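Local coordinates for protein flavin-dependent monooxygenase, oxygenase subunit HsaA (Rhodococcus sp., PDB 2RFQ) that catalyses the ortho-hydroxylation of the secosteroid 3-HSA to the catechol 3,4-DHSA, using reduced FMN and oxygen, during bacterial cholesterol breakdown, at residues Leu20-Leu23 against Arg24-Gln28; Pro37-Ser40 against Met41-Leu44; Asn93-Leu96 against Ala97-Ser100; Asn224-Pro227 against Val228-Met231; His256-His259 against Gln260-Val264. All coordinates share one frame; numbering follows the deposited sequence. Where two conformers were deposited one is given.

Contact 1 (Leu20-Leu23 against Arg24-Gln28); sequences LPTL and RERAQ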
loop_
_atom_site.group_PDB
_atom_site.type_symbol
_atom_site.label_atom_id
_atom_site.label_comp_id
_atom_site.label_asym_id
_atom_site.label_seq_id
_atom_site.Cartn_x
_atom_site.Cartn_y
_atom_site.Cartn_z
ATOM N N LEU A 20 22.435 21.800 -16.780
ATOM C CA LEU A 20 21.555 20.606 -16.776
ATOM C C LEU A 20 21.373 19.916 -18.139
ATOM O O LEU A 20 21.484 18.680 -18.212
ATOM C CB LEU A 20 20.188 20.904 -16.140
ATOM C CG LEU A 20 20.190 21.339 -14.682
ATOM C CD1 LEU A 20 18.779 21.272 -14.081
ATOM C CD2 LEU A 20 21.183 20.529 -13.814
ATOM N N PRO A 21 21.115 20.682 -19.213
ATOM C CA PRO A 21 20.940 19.995 -20.508
ATOM C C PRO A 21 22.149 19.146 -20.893
ATOM O O PRO A 21 21.982 18.068 -21.456
ATOM C CB PRO A 21 20.727 21.161 -21.500
ATOM C CG PRO A 21 20.170 22.261 -20.636
ATOM C CD PRO A 21 20.949 22.141 -19.355
ATOM N N THR A 22 23.359 19.619 -20.579
ATOM C CA THR A 22 24.577 18.858 -20.854
ATOM C C THR A 22 24.551 17.561 -20.070
ATOM O O THR A 22 24.786 16.491 -20.625
ATOM C CB THR A 22 25.834 19.692 -20.504
ATOM O OG1 THR A 22 25.884 20.818 -21.385
ATOM C CG2 THR A 22 27.106 18.878 -20.688
ATOM N N LEU A 23 24.231 17.659 -18.785
ATOM C CA LEU A 23 24.148 16.468 -17.933
ATOM C C LEU A 23 23.118 15.448 -18.449
ATOM O O LEU A 23 23.400 14.245 -18.462
ATOM C CB LEU A 23 23.869 16.856 -16.469
ATOM C CG LEU A 23 24.888 17.810 -15.853
ATOM C CD1 LEU A 23 24.570 18.009 -14.360
ATOM C CD2 LEU A 23 26.337 17.310 -16.033
ATOM N N ARG A 24 21.940 15.920 -18.870
ATOM C CA ARG A 24 20.912 15.020 -19.405
ATOM C C ARG A 24 21.403 14.349 -20.672
ATOM O O ARG A 24 21.238 13.153 -20.835
ATOM C CB ARG A 24 19.630 15.770 -19.744
ATOM C CG ARG A 24 18.890 16.300 -18.571
ATOM C CD ARG A 24 17.460 16.748 -18.948
ATOM N NE ARG A 24 17.015 17.622 -17.875
ATOM C CZ ARG A 24 17.075 18.950 -17.913
ATOM N NH1 ARG A 24 16.705 19.644 -16.844
ATOM N NH2 ARG A 24 17.479 19.583 -19.021
ATOM N N GLU A 25 21.996 15.129 -21.578
ATOM C CA GLU A 25 22.468 14.586 -22.853
ATOM C C GLU A 25 23.519 13.504 -22.654
ATOM O O GLU A 25 23.598 12.563 -23.444
ATOM C CB GLU A 25 23.019 15.699 -23.737
ATOM C CG GLU A 25 21.950 16.634 -24.243
ATOM C CD GLU A 25 22.503 17.821 -24.993
ATOM O OE1 GLU A 25 23.710 18.112 -24.864
ATOM O OE2 GLU A 25 21.718 18.474 -25.710
ATOM N N ARG A 26 24.305 13.626 -21.582
ATOM C CA ARG A 26 25.388 12.697 -21.330
ATOM C C ARG A 26 24.979 11.504 -20.481
ATOM O O ARG A 26 25.817 10.633 -20.213
ATOM C CB ARG A 26 26.533 13.405 -20.598
ATOM C CG ARG A 26 27.171 14.523 -21.391
ATOM C CD ARG A 26 28.374 14.984 -20.631
ATOM N NE ARG A 26 29.197 15.839 -21.483
ATOM C CZ ARG A 26 29.957 16.834 -21.034
ATOM N NH1 ARG A 26 30.036 17.095 -19.737
ATOM N NH2 ARG A 26 30.660 17.558 -21.896
ATOM N N ALA A 27 23.725 11.474 -20.019
ATOM C CA ALA A 27 23.334 10.407 -19.066
ATOM C C ALA A 27 23.597 8.975 -19.582
ATOM O O ALA A 27 24.072 8.136 -18.805
ATOM C CB ALA A 27 21.899 10.583 -18.609
ATOM N N GLN A 28 23.307 8.676 -20.864
ATOM C CA GLN A 28 23.557 7.290 -21.326
ATOM C C GLN A 28 25.041 7.013 -21.388
ATOM O O GLN A 28 25.501 5.953 -20.988
ATOM C CB GLN A 28 22.890 6.912 -22.672
ATOM C CG GLN A 28 23.007 5.373 -22.934
ATOM C CD GLN A 28 22.392 4.496 -21.794
ATOM O OE1 GLN A 28 21.302 4.761 -21.331
ATOM N NE2 GLN A 28 23.096 3.448 -21.384
#

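Contact 2 (Pro37-Ser40 against Met41-Leu44); sequences PDDS and MKAL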
loop_
_atom_site.group_PDB
_atom_site.type_symbol
_atom_site.label_atom_id
_atom_site.label_comp_id
_atom_site.label_asym_id
_atom_site.label_seq_id
_atom_site.Cartn_x
_atom_site.Cartn_y
_atom_site.Cartn_z
ATOM N N PRO A 37 31.760 11.612 -16.470
ATOM C CA PRO A 37 32.740 12.227 -17.373
ATOM C C PRO A 37 33.576 13.319 -16.686
ATOM O O PRO A 37 33.077 14.103 -15.842
ATOM C CB PRO A 37 31.870 12.800 -18.487
ATOM C CG PRO A 37 30.722 11.840 -18.553
ATOM C CD PRO A 37 30.406 11.632 -17.055
ATOM N N ASP A 38 34.856 13.347 -17.033
ATOM C CA ASP A 38 35.778 14.353 -16.493
ATOM C C ASP A 38 35.216 15.744 -16.758
ATOM O O ASP A 38 35.284 16.619 -15.883
ATOM C CB ASP A 38 37.158 14.260 -17.143
ATOM C CG ASP A 38 37.861 12.933 -16.883
ATOM O OD1 ASP A 38 37.479 12.192 -15.957
ATOM O OD2 ASP A 38 38.853 12.673 -17.611
ATOM N N ASP A 39 34.642 15.935 -17.951
ATOM C CA ASP A 39 34.218 17.272 -18.338
ATOM C C ASP A 39 32.989 17.703 -17.541
ATOM O O ASP A 39 32.829 18.895 -17.247
ATOM C CB ASP A 39 33.941 17.363 -19.840
ATOM C CG ASP A 39 33.820 18.782 -20.289
ATOM O OD1 ASP A 39 34.821 19.507 -20.166
ATOM O OD2 ASP A 39 32.712 19.180 -20.699
ATOM N N SER A 40 32.149 16.745 -17.144
ATOM C CA SER A 40 31.037 17.067 -16.225
ATOM C C SER A 40 31.549 17.503 -14.856
ATOM O O SER A 40 31.075 18.482 -14.265
ATOM C CB SER A 40 30.070 15.867 -16.077
ATOM O OG SER A 40 29.345 15.623 -17.302
HETATM N N MSE A 41 32.517 16.772 -14.331
HETATM C CA MSE A 41 33.073 17.132 -13.011
HETATM C C MSE A 41 33.742 18.518 -13.089
HETATM O O MSE A 41 33.610 19.326 -12.156
HETATM C CB MSE A 41 34.038 16.054 -12.502
HETATM C CG MSE A 41 33.380 14.695 -12.237
HETATM SE SE MSE A 41 32.045 14.809 -10.777
HETATM C CE MSE A 41 33.254 14.885 -9.249
ATOM N N LYS A 42 34.438 18.802 -14.197
ATOM C CA LYS A 42 35.050 20.118 -14.390
ATOM C C LYS A 42 33.986 21.218 -14.431
ATOM O O LYS A 42 34.126 22.246 -13.763
ATOM C CB LYS A 42 35.890 20.110 -15.668
ATOM C CG LYS A 42 36.571 21.424 -15.978
ATOM C CD LYS A 42 37.513 21.249 -17.182
ATOM C CE LYS A 42 38.178 22.581 -17.592
ATOM N NZ LYS A 42 37.246 23.466 -18.343
ATOM N N ALA A 43 32.906 20.977 -15.175
ATOM C CA ALA A 43 31.838 21.977 -15.287
ATOM C C ALA A 43 31.187 22.184 -13.926
ATOM O O ALA A 43 30.882 23.326 -13.546
ATOM C CB ALA A 43 30.816 21.547 -16.293
ATOM N N LEU A 44 30.965 21.087 -13.201
ATOM C CA LEU A 44 30.390 21.185 -11.847
ATOM C C LEU A 44 31.294 22.029 -10.930
ATOM O O LEU A 44 30.810 22.925 -10.210
ATOM C CB LEU A 44 30.144 19.798 -11.257
ATOM C CG LEU A 44 28.927 19.093 -11.879
ATOM C CD1 LEU A 44 29.005 17.613 -11.534
ATOM C CD2 LEU A 44 27.605 19.741 -11.415
HETATM O O HOH W 1 34.337 22.164 -18.834
#

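Contact 3 (Asn93-Leu96 against Ala97-Ser100); sequences NWHL and ALFS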
loop_
_atom_site.group_PDB
_atom_site.type_symbol
_atom_site.label_atom_id
_atom_site.label_comp_id
_atom_site.label_asym_id
_atom_site.label_seq_id
_atom_site.Cartn_x
_atom_site.Cartn_y
_atom_site.Cartn_z
ATOM N N ASN A 93 33.553 17.914 1.744
ATOM C CA ASN A 93 34.170 19.232 2.012
ATOM C C ASN A 93 33.666 19.824 3.321
ATOM O O ASN A 93 34.369 20.594 3.978
ATOM C CB ASN A 93 33.993 20.177 0.816
ATOM C CG ASN A 93 34.826 19.731 -0.393
ATOM O OD1 ASN A 93 35.652 18.817 -0.282
ATOM N ND2 ASN A 93 34.587 20.340 -1.552
ATOM N N TRP A 94 32.460 19.420 3.693
ATOM C CA TRP A 94 31.911 19.696 5.012
ATOM C C TRP A 94 32.662 18.844 6.058
ATOM O O TRP A 94 33.101 19.342 7.097
ATOM C CB TRP A 94 30.396 19.375 5.022
ATOM C CG TRP A 94 29.703 19.588 6.356
ATOM C CD1 TRP A 94 29.029 20.714 6.765
ATOM C CD2 TRP A 94 29.613 18.649 7.444
ATOM N NE1 TRP A 94 28.547 20.542 8.057
ATOM C CE2 TRP A 94 28.876 19.280 8.483
ATOM C CE3 TRP A 94 30.067 17.336 7.635
ATOM C CZ2 TRP A 94 28.595 18.651 9.688
ATOM C CZ3 TRP A 94 29.789 16.704 8.878
ATOM C CH2 TRP A 94 29.068 17.371 9.869
ATOM N N HIS A 95 32.798 17.554 5.783
ATOM C CA HIS A 95 33.466 16.647 6.733
ATOM C C HIS A 95 34.910 17.088 6.992
ATOM O O HIS A 95 35.353 17.138 8.150
ATOM C CB HIS A 95 33.431 15.197 6.205
ATOM C CG HIS A 95 33.842 14.169 7.224
ATOM N ND1 HIS A 95 33.996 12.839 6.902
ATOM C CD2 HIS A 95 34.116 14.271 8.551
ATOM C CE1 HIS A 95 34.351 12.158 7.982
ATOM N NE2 HIS A 95 34.415 13.000 9.002
ATOM N N LEU A 96 35.634 17.464 5.935
ATOM C CA LEU A 96 37.027 17.863 6.121
ATOM C C LEU A 96 37.177 19.117 6.988
ATOM O O LEU A 96 38.188 19.286 7.658
ATOM C CB LEU A 96 37.731 18.057 4.776
ATOM C CG LEU A 96 39.253 18.227 4.855
ATOM C CD1 LEU A 96 39.937 17.019 5.474
ATOM C CD2 LEU A 96 39.864 18.543 3.473
ATOM N N ALA A 97 36.178 19.998 6.966
ATOM C CA ALA A 97 36.172 21.203 7.804
ATOM C C ALA A 97 36.280 20.879 9.292
ATOM O O ALA A 97 36.630 21.750 10.082
ATOM C CB ALA A 97 34.900 21.995 7.554
ATOM N N LEU A 98 35.934 19.636 9.654
ATOM C CA LEU A 98 35.939 19.195 11.042
ATOM C C LEU A 98 37.285 18.600 11.447
ATOM O O LEU A 98 37.591 18.529 12.641
ATOM C CB LEU A 98 34.806 18.193 11.317
ATOM C CG LEU A 98 33.373 18.615 10.950
ATOM C CD1 LEU A 98 32.404 17.441 11.108
ATOM C CD2 LEU A 98 32.944 19.758 11.827
ATOM N N PHE A 99 38.092 18.192 10.463
ATOM C CA PHE A 99 39.428 17.676 10.747
ATOM C C PHE A 99 40.320 18.826 11.229
ATOM O O PHE A 99 39.970 20.011 11.105
ATOM C CB PHE A 99 40.082 17.036 9.510
ATOM C CG PHE A 99 39.610 15.628 9.200
ATOM C CD1 PHE A 99 40.484 14.537 9.314
ATOM C CD2 PHE A 99 38.313 15.404 8.719
ATOM C CE1 PHE A 99 40.055 13.226 8.962
ATOM C CE2 PHE A 99 37.882 14.104 8.381
ATOM C CZ PHE A 99 38.753 13.021 8.488
ATOM N N SER A 100 41.486 18.464 11.749
ATOM C CA SER A 100 42.464 19.457 12.191
ATOM C C SER A 100 42.781 20.441 11.065
ATOM O O SER A 100 42.725 20.091 9.860
ATOM C CB SER A 100 43.750 18.750 12.635
ATOM O OG SER A 100 44.408 18.187 11.505
#

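Contact 4 (Asn224-Pro227 against Val228-Met231); sequences NTAP and VYKM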
loop_
_atom_site.group_PDB
_atom_site.type_symbol
_atom_site.label_atom_id
_atom_site.label_comp_id
_atom_site.label_asym_id
_atom_site.label_seq_id
_atom_site.Cartn_x
_atom_site.Cartn_y
_atom_site.Cartn_z
ATOM N N ASN A 224 36.925 26.898 11.914
ATOM C CA ASN A 224 35.748 26.861 11.051
ATOM C C ASN A 224 34.489 26.989 11.911
ATOM O O ASN A 224 33.885 25.994 12.320
ATOM C CB ASN A 224 35.740 25.593 10.188
ATOM C CG ASN A 224 36.920 25.538 9.226
ATOM O OD1 ASN A 224 37.328 26.558 8.673
ATOM N ND2 ASN A 224 37.466 24.339 9.010
ATOM N N THR A 225 34.126 28.238 12.186
ATOM C CA THR A 225 33.122 28.556 13.206
ATOM C C THR A 225 31.699 28.691 12.644
ATOM O O THR A 225 30.745 28.933 13.422
ATOM C CB THR A 225 33.492 29.875 13.958
ATOM O OG1 THR A 225 33.511 30.940 13.003
ATOM C CG2 THR A 225 34.878 29.757 14.611
ATOM N N ALA A 226 31.543 28.546 11.320
ATOM C CA ALA A 226 30.225 28.721 10.696
ATOM C C ALA A 226 29.214 27.720 11.289
ATOM O O ALA A 226 29.578 26.573 11.600
ATOM C CB ALA A 226 30.293 28.570 9.190
ATOM N N PRO A 227 27.954 28.153 11.475
ATOM C CA PRO A 227 26.976 27.243 12.113
ATOM C C PRO A 227 26.728 25.944 11.343
ATOM O O PRO A 227 26.367 24.936 11.960
ATOM C CB PRO A 227 25.696 28.090 12.220
ATOM C CG PRO A 227 25.888 29.210 11.166
ATOM C CD PRO A 227 27.371 29.499 11.239
ATOM N N VAL A 228 26.938 25.937 10.029
ATOM C CA VAL A 228 26.703 24.700 9.275
ATOM C C VAL A 228 27.584 23.538 9.795
ATOM O O VAL A 228 27.169 22.368 9.735
ATOM C CB VAL A 228 26.876 24.903 7.739
ATOM C CG1 VAL A 228 28.343 25.179 7.368
ATOM C CG2 VAL A 228 26.347 23.685 6.974
ATOM N N TYR A 229 28.769 23.851 10.341
ATOM C CA TYR A 229 29.683 22.776 10.792
ATOM C C TYR A 229 29.285 22.184 12.149
ATOM O O TYR A 229 29.904 21.211 12.597
ATOM C CB TYR A 229 31.166 23.216 10.759
ATOM C CG TYR A 229 31.542 23.701 9.392
ATOM C CD1 TYR A 229 31.466 22.835 8.286
ATOM C CD2 TYR A 229 31.900 25.031 9.168
ATOM C CE1 TYR A 229 31.723 23.276 6.986
ATOM C CE2 TYR A 229 32.189 25.480 7.894
ATOM C CZ TYR A 229 32.111 24.604 6.805
ATOM O OH TYR A 229 32.372 25.040 5.535
ATOM N N LYS A 230 28.245 22.742 12.781
ATOM C CA LYS A 230 27.736 22.204 14.049
ATOM C C LYS A 230 26.523 21.290 13.794
ATOM O O LYS A 230 25.918 20.764 14.742
ATOM C CB LYS A 230 27.399 23.336 15.014
ATOM C CG LYS A 230 28.651 24.101 15.390
ATOM C CD LYS A 230 28.369 25.227 16.364
ATOM C CE LYS A 230 29.700 25.819 16.855
ATOM N NZ LYS A 230 30.390 26.656 15.819
HETATM N N MSE A 231 26.160 21.132 12.520
HETATM C CA MSE A 231 25.054 20.228 12.172
HETATM C C MSE A 231 25.419 18.779 12.506
HETATM O O MSE A 231 26.563 18.396 12.335
HETATM C CB MSE A 231 24.712 20.327 10.681
HETATM C CG MSE A 231 24.148 21.677 10.293
HETATM SE SE MSE A 231 22.221 21.778 10.681
HETATM C CE MSE A 231 21.584 20.504 9.305
HETATM O O HOH W 2 31.368 25.603 13.457
HETATM O O HOH W 3 28.105 28.597 14.936
#

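Contact 5 (His256-His259 against Gln260-Val264); sequences HVEH and QGKRV. With 1PS (3-pyridinium-1-ylpropane-1-sulfonate), chain E.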
loop_
_atom_site.group_PDB
_atom_site.type_symbol
_atom_site.label_atom_id
_atom_site.label_comp_id
_atom_site.label_asym_id
_atom_site.label_seq_id
_atom_site.Cartn_x
_atom_site.Cartn_y
_atom_site.Cartn_z
ATOM N N HIS A 256 8.535 12.011 -17.477
ATOM C CA HIS A 256 7.260 11.316 -17.695
ATOM C C HIS A 256 6.168 12.265 -18.137
ATOM O O HIS A 256 5.495 12.031 -19.151
ATOM C CB HIS A 256 6.836 10.587 -16.410
ATOM C CG HIS A 256 5.494 9.922 -16.505
ATOM N ND1 HIS A 256 5.289 8.756 -17.216
ATOM C CD2 HIS A 256 4.295 10.252 -15.963
ATOM C CE1 HIS A 256 4.021 8.393 -17.099
ATOM N NE2 HIS A 256 3.399 9.281 -16.335
ATOM N N VAL A 257 6.004 13.368 -17.413
ATOM C CA VAL A 257 4.949 14.333 -17.782
ATOM C C VAL A 257 5.200 14.989 -19.151
ATOM O O VAL A 257 4.252 15.185 -19.920
ATOM C CB VAL A 257 4.702 15.366 -16.661
ATOM C CG1 VAL A 257 3.727 16.497 -17.115
ATOM C CG2 VAL A 257 4.177 14.659 -15.423
ATOM N N GLU A 258 6.461 15.292 -19.469
ATOM C CA GLU A 258 6.784 15.844 -20.800
ATOM C C GLU A 258 6.408 14.869 -21.905
ATOM O O GLU A 258 5.707 15.239 -22.856
ATOM C CB GLU A 258 8.263 16.197 -20.900
ATOM C CG GLU A 258 8.692 16.648 -22.311
ATOM C CD GLU A 258 10.142 17.054 -22.331
ATOM O OE1 GLU A 258 11.014 16.161 -22.334
ATOM O OE2 GLU A 258 10.407 18.274 -22.325
ATOM N N HIS A 259 6.818 13.613 -21.756
ATOM C CA HIS A 259 6.533 12.612 -22.777
ATOM C C HIS A 259 5.031 12.330 -22.877
ATOM O O HIS A 259 4.460 12.337 -23.976
ATOM C CB HIS A 259 7.298 11.329 -22.506
ATOM C CG HIS A 259 7.087 10.290 -23.553
ATOM N ND1 HIS A 259 7.763 10.308 -24.756
ATOM C CD2 HIS A 259 6.249 9.224 -23.603
ATOM C CE1 HIS A 259 7.371 9.280 -25.490
ATOM N NE2 HIS A 259 6.448 8.613 -24.820
ATOM N N GLN A 260 4.392 12.103 -21.730
ATOM C CA GLN A 260 2.960 11.816 -21.708
ATOM C C GLN A 260 2.123 12.999 -22.174
ATOM O O GLN A 260 1.138 12.809 -22.888
ATOM C CB GLN A 260 2.514 11.346 -20.325
ATOM C CG GLN A 260 3.108 10.009 -19.918
ATOM C CD GLN A 260 2.817 8.899 -20.923
ATOM O OE1 GLN A 260 1.755 8.888 -21.559
ATOM N NE2 GLN A 260 3.767 7.971 -21.086
ATOM N N GLY A 261 2.518 14.212 -21.792
ATOM C CA GLY A 261 1.782 15.427 -22.180
ATOM C C GLY A 261 1.675 15.536 -23.685
ATOM O O GLY A 261 0.609 15.832 -24.221
ATOM N N LYS A 262 2.792 15.285 -24.361
ATOM C CA LYS A 262 2.834 15.266 -25.815
ATOM C C LYS A 262 1.915 14.209 -26.389
ATOM O O LYS A 262 1.160 14.499 -27.308
ATOM C CB LYS A 262 4.258 15.061 -26.300
ATOM C CG LYS A 262 5.094 16.324 -26.184
ATOM C CD LYS A 262 6.448 16.164 -26.831
ATOM C CE LYS A 262 7.528 15.857 -25.809
ATOM N NZ LYS A 262 8.852 16.414 -26.249
ATOM N N ARG A 263 1.960 13.001 -25.829
ATOM C CA ARG A 263 1.086 11.921 -26.274
ATOM C C ARG A 263 -0.390 12.279 -26.153
ATOM O O ARG A 263 -1.154 12.102 -27.114
ATOM C CB ARG A 263 1.335 10.650 -25.475
ATOM C CG ARG A 263 2.688 10.010 -25.690
ATOM C CD ARG A 263 2.727 8.659 -25.005
ATOM N NE ARG A 263 1.727 7.748 -25.562
ATOM C CZ ARG A 263 0.701 7.224 -24.893
ATOM N NH1 ARG A 263 0.522 7.492 -23.608
ATOM N NH2 ARG A 263 -0.147 6.410 -25.514
ATOM N N VAL A 264 -0.792 12.769 -24.976
ATOM C CA VAL A 264 -2.201 13.075 -24.701
ATOM C C VAL A 264 -2.729 14.233 -25.549
ATOM O O VAL A 264 -3.881 14.208 -25.985
ATOM C CB VAL A 264 -2.468 13.334 -23.181
ATOM C CG1 VAL A 264 -1.542 14.376 -22.643
ATOM C CG2 VAL A 264 -3.928 13.748 -22.928
HETATM N N1 1PS E . 10.614 6.839 -25.139
HETATM C C1 1PS E . 10.764 5.565 -25.574
HETATM C C2 1PS E . 11.507 5.286 -26.724
HETATM C C3 1PS E . 11.168 7.873 -25.805
HETATM C C4 1PS E . 11.918 7.652 -26.966
HETATM C C5 1PS E . 12.091 6.342 -27.425
HETATM C C6 1PS E . 9.824 7.120 -23.926
HETATM C C7 1PS E . 10.531 6.638 -22.659
HETATM C C8 1PS E . 9.785 7.087 -21.402
HETATM S S1 1PS E . 10.323 8.577 -20.837
HETATM O O1 1PS E . 9.334 8.969 -19.798
HETATM O O2 1PS E . 10.331 9.607 -21.911
HETATM O O3 1PS E . 11.728 8.424 -20.343
HETATM O O HOH W 4 6.575 8.232 -19.823
HETATM O O HOH W 5 9.721 13.910 -24.096
#

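Contact 1 (Leu20-Leu23 against Arg24-Gln28)
The backbone N of Arg26 is shared between two carbonyls of the preceding turn. It bonds to Thr22 O at 3.1 Å and more weakly to Leu23 O at 3.3 Å. The two N-H groups just before it are bonded regularly: Arg24 N meets Leu20 O at 2.9 Å, and Glu25 N reaches Pro21 O at a like distance. The side chains follow the same four-residue spacing. Thr22 and Arg26 run alongside each other and point the same way. Thr22 CG2 stands anti to the backbone N, which sets this methyl over the centre of the Arg26 guanidinium, 3.5 Å from Arg26 CZ. The polar end of Arg26 is spent on the neighbouring helix 38-47, in a salt bridge to Asp39 and a hydrogen bond to Ser40. With an alanine here the guanidinium is gone, and Asp39 would probably lose its charged mate and the Thr22 methyl its cover. Arg24 lies on a different side of the helix. Its extended chain runs back, bringing NH1 to 3.8 Å from both Leu20 CB and Leu20 CD1, with CB over one face of the guanidinium. Leu20 and Leu23 also pack on Ala78 and on helix 65-76. The divided grip on Arg26 N marks the junction of helix 11-25 with helix 27-33, in the N-terminal domain of the acyl-CoA dehydrogenase fold.

Contact 2 (Pro37-Ser40 against Met41-Leu44)
Residues 37-44 open a helix in which each N-H from Met41 to Leu44 bonds to the carbonyl four residues back, from Met41 N to Pro37 O at 3.1 Å through to Leu44 N to Ser40 O at 2.8 Å. Pro37 stands at the N-cap. Asp39 and Lys42 meet through a water rather than directly. The water donates to Asp39 OD1 at 3.0 Å and accepts from Lys42 NZ at 3.2 Å. The charged atoms Asp39 OD1 and Lys42 NZ stay 5.0 Å apart. Each has a firmer partner: Asp39 OD2 pairs with Arg26, and Lys42 NZ with Glu46. The pattern is that of an amphipathic helix, here helix 38-47 of the acyl-CoA dehydrogenase N-terminal domain, with Lys42 on the solvent side. The packed side is mostly apolar, though it includes Ser40, whose OG bonds to Arg26. Leu44 folds back on its own helix, with CG 3.3 Å from Ser40 O, and packs between helices 11-25 and 80-96. Met41, modelled as selenomethionine, is bent at chi2 (-64°) and chi3 (-76°). The bends lead its end away from Pro37-Ser40, and the side chain packs on Val85 and Ile89. Ala43 CB rests 3.5 Å from Asp39 O and touches Leu19.

Contact 3 (Asn93-Leu96 against Ala97-Ser100)
Leu96 and Phe99 hold the two ends of a type I beta turn. Phe99 N bonds to Leu96 O at 3.0 Å, from well above the carbonyl plane, in keeping with the tight turn. Their side chains meet at about a right angle, with Leu96 CD1 4.0 Å from Phe99 CD2. Leu96 CG is anti to the backbone N (chi1 -169°), which sends the branch forward, so that CD1 can reach the ring. Phe99 then reaches back to His95. Its CE2 sits over one face of the imidazole, nearer the rim than the centre, 3.7 Å from His95 NE2. The ring planes are 59° apart, so the two rings meet obliquely. His95 O also lies in the plane of the Phe99 ring, at its edge. The same carbonyl accepts Leu98 N at 3.0 Å. A serine in place of Phe99 would remove the ring from the imidazole face and from Leu96 CD1, and His95 would probably be less firmly oriented. That matters because His95 ND1 is hydrogen-bonded to Tyr120 OH, and Tyr120 is an FMN-binding residue by similarity. Ala97, the second residue of the turn, has CB 3.2 Å from Trp94 O, while its N makes a weak bond to that oxygen. Leu98 completes the packing by placing CD1 3.5 Å from Trp94 CZ3. All of these residues are buried. Ser100 follows as the N-cap of helix 101-108, its OG capping Ala103 N. This is a helix end leading through a type I turn into a capped helix, beside the probable flavin site.

Contact 4 (Asn224-Pro227 against Val228-Met231)
The Tyr229 ring has Ala226 CB near its CD2-CE2 bond, 3.9 Å from CE2, and Val228 CG1 over the centre of one face. Asn224 CB lies 4.0 Å from Tyr229 CD2. The carbonyl oxygens of Asn224 and Ala226 both come near CD2 at a slant, from opposite sides of the ring plane. The second flat group, the Asn224 amide, is held from outside: ND2 bonds to Ala97 O and to Gln104 OE1, and OD1 to Gln57. The backbone here forms a short 3-10 segment in the loop before the long helix 233-266. Two i to i+3 bonds cross between the segments, and Met231 N to Val228 O continues the series. Tyr229 N meets Ala226 O at 3.1 Å, and Lys230 N meets Pro227 O at 3.0 Å. In both, the donor stands far above the carbonyl plane, in keeping with the tight winding. Val228 CG1 takes the crowded position between the backbone N and the carbonyl carbon (chi1 68°), which lets it cover the tyrosine ring. Tyr229 OH goes on to Leu53 O, which anchors the far end of the ring. The ring also meets Trp94. Pro227 packs on Tyr305 and Val309 of helix 277-309, joining the loop to the C-terminal helices. Lys230 curls back over the loop, extended until a bend at chi4 (74°). Its ammonium end meets two waters. One bridges to Thr225 O. The other accepts from Lys230 NZ at 2.8 Å and donates to both Asn224 O and Ala226 O, each also at 2.8 Å.

Contact 5 (His256-His259 against Gln260-Val264)
Gln260 folds back over the turn before it. CB lies 3.3 Å from His256 O, the carbonyl that also accepts Gln260 N. CG sits over a face of the His256 ring in a CH-pi contact, 3.6 Å from the ring centroid. A bend at chi2 (-56°) then turns the amide along the helix. NE2 comes to the edge of the His259 ring, in its plane, 3.8 Å from His259 CD2. It also donates to a water that is hydrogen-bonded to His256 ND1 as well and donates to sulfonate O1 of the bound 1PS. Gln260 OE1 accepts Arg263 NH1 on a lone pair at 2.8 Å, and lies in the guanidinium plane. The His256 and Arg263 contacts have the i to i+4 and i to i+3 spacing of a helix, here helix 233-266, in the C-terminal helical domain of the acyl-CoA dehydrogenase fold. His256 and His259 line the 1PS pocket, and Arg263 is an FMN-binding residue by similarity. One face of the His259 ring carries 1PS C6, 3.6 Å from His259 CE1. Arg263 CD approaches the same ring, 3.7 Å from His259 NE2. Phe385 of a neighbouring subunit packs on Gln260.

In the fold
The five contacts form two touching pairs and one outlier. Contacts 1 and 2 join adjacent helices: Arg26 NH2 forms a salt bridge with Asp39 OD2 at 2.9 Å. Contacts 3 and 4, with centres 10 Å apart, meet where Trp94 NE1 probably bonds to Val228 O at 2.8 Å. The loop 224-231 thus closes on the end of helix 80-96. Contact 5 lies about 45 Å from contact 3, centre to centre, on the opposite side of the chain's centre. Contact 1 is nearer to it, with closest atoms about 7 Å apart. Contact 5 borders the bound 1PS directly and holds Arg263. Contact 3 adjoins another of the FMN residues inferred by similarity: the His95 side chain is about 3 Å from that of Tyr120.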